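Local coordinates for thioesterase superfamily protein (Shewanella loihica, PDB 2PRX) that probably hydrolyses thioesters, as a hot dog-fold member of the thioesterase superfamily that assembles as a dimer, at residues I62-D67 / L100-Y104. Residue numbers count along the deposited sequence, not the author numbering.
Sequences IASLID and LNIDY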
# COMPACT_ATOMS: atom_id res chain seq x y z
N ILE A 62 -6.01 -1.22 -2.80
CA ILE A 62 -5.52 -2.56 -3.18
C ILE A 62 -4.33 -2.93 -2.33
O ILE A 62 -4.28 -3.98 -1.68
CB ILE A 62 -5.25 -2.57 -4.70
CG1 ILE A 62 -6.52 -2.30 -5.48
CG2 ILE A 62 -4.56 -3.84 -5.15
CD1 ILE A 62 -6.52 -2.59 -6.96
N ALA A 63 -3.31 -2.09 -2.23
CA ALA A 63 -2.19 -2.41 -1.37
C ALA A 63 -2.61 -2.57 0.09
O ALA A 63 -1.96 -3.36 0.79
CB ALA A 63 -1.11 -1.33 -1.45
N SER A 64 -3.65 -1.85 0.50
CA SER A 64 -4.14 -1.91 1.86
C SER A 64 -4.74 -3.29 2.15
O SER A 64 -4.44 -3.81 3.23
CB SER A 64 -5.20 -0.86 2.20
OG SER A 64 -4.79 0.47 1.95
N LEU A 65 -5.53 -3.80 1.21
CA LEU A 65 -6.22 -5.10 1.41
C LEU A 65 -5.24 -6.24 1.34
O LEU A 65 -5.37 -7.31 1.99
CB LEU A 65 -7.33 -5.25 0.38
CG LEU A 65 -8.43 -4.17 0.40
CD1 LEU A 65 -9.28 -4.23 -0.85
CD2 LEU A 65 -9.29 -4.32 1.65
N ILE A 66 -4.15 -6.14 0.59
CA ILE A 66 -3.17 -7.23 0.61
C ILE A 66 -2.48 -7.33 1.97
O ILE A 66 -2.25 -8.42 2.52
CB ILE A 66 -2.14 -7.05 -0.51
CG1 ILE A 66 -2.66 -7.46 -1.89
CG2 ILE A 66 -0.85 -7.74 -0.15
CD1 ILE A 66 -1.93 -6.75 -3.01
N ASP A 67 -2.15 -6.17 2.51
CA ASP A 67 -1.51 -6.05 3.82
C ASP A 67 -2.34 -6.69 4.92
O ASP A 67 -1.85 -7.46 5.74
CB ASP A 67 -1.31 -4.57 4.12
CG ASP A 67 -0.62 -4.24 5.43
OD1 ASP A 67 -0.28 -5.15 6.20
OD2 ASP A 67 -0.41 -3.02 5.65
N LEU A 100 6.47 -5.63 2.35
CA LEU A 100 5.39 -5.92 1.44
C LEU A 100 5.80 -5.35 0.07
O LEU A 100 5.95 -4.12 -0.02
CB LEU A 100 4.04 -5.36 1.82
CG LEU A 100 2.81 -5.75 0.99
CD1 LEU A 100 2.62 -7.26 0.89
CD2 LEU A 100 1.56 -5.12 1.60
N ASN A 101 6.00 -6.21 -0.89
CA ASN A 101 6.34 -5.99 -2.27
C ASN A 101 5.16 -6.35 -3.15
O ASN A 101 4.52 -7.40 -3.09
CB ASN A 101 7.61 -6.75 -2.64
CG ASN A 101 8.67 -6.42 -1.59
OD1 ASN A 101 8.75 -5.26 -1.19
ND2 ASN A 101 9.43 -7.42 -1.18
N ILE A 102 4.80 -5.39 -3.99
CA ILE A 102 3.60 -5.54 -4.80
C ILE A 102 3.83 -5.07 -6.24
O ILE A 102 4.27 -3.94 -6.43
CB ILE A 102 2.42 -4.76 -4.20
CG1 ILE A 102 2.15 -5.05 -2.73
CG2 ILE A 102 1.15 -4.99 -5.02
CD1 ILE A 102 1.12 -4.17 -2.07
N ASP A 103 3.56 -5.91 -7.20
CA ASP A 103 3.50 -5.83 -8.63
C ASP A 103 2.05 -5.68 -9.07
O ASP A 103 1.19 -6.53 -8.81
CB ASP A 103 4.09 -7.09 -9.28
CG ASP A 103 5.44 -7.40 -8.65
OD1 ASP A 103 6.39 -6.64 -8.95
OD2 ASP A 103 5.53 -8.37 -7.85
N TYR A 104 1.80 -4.58 -9.76
CA TYR A 104 0.51 -4.22 -10.30
C TYR A 104 0.37 -4.73 -11.72
O TYR A 104 0.86 -4.18 -12.69
CB TYR A 104 0.36 -2.70 -10.18
CG TYR A 104 0.20 -2.28 -8.73
CD1 TYR A 104 -1.07 -2.25 -8.14
CD2 TYR A 104 1.28 -1.95 -7.96
CE1 TYR A 104 -1.21 -1.88 -6.82
CE2 TYR A 104 1.15 -1.57 -6.64
CZ TYR A 104 -0.11 -1.54 -6.07
OH TYR A 104 -0.23 -1.16 -4.75
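Alternate residues of strand 100-104, L100, I102 and Y104, meet helix 62-67 as three successive bumps. No hydrogen bond joins the two segments, so branched aliphatic side chains suit this buried gap, filling it by van der Waals contact. A63, whose side chain is a single methyl, leaves a hollow for two tips: its CB lies 3.7 Å from I102 CD1 and 3.4 Å from Y104 OH. That hydroxyl, ending a long side chain, makes a weak hydrogen bond to the carbonyl O of G59. I62 CG2 rests against the ring at CE1 of Y104, 4.2 Å away. One turn on, branched I66 fits between L100 and I102, CG2 touching L100 CD1 (3.7 Å) and CD1 reaching I102 CG2 (4.1 Å). L100 CD2 meets the methylene CB of D67 at 3.9 Å, whereas D67 OD1 is hydrogen-bonded to T97 OG1. Helix 59-78 is the hot dog's sausage, wrapped by the antiparallel sheet; strand 95-104 pairs antiparallel with strand 142-150 on one side and with a strand of the second subunit on the other, continuing the sheet across the dimer.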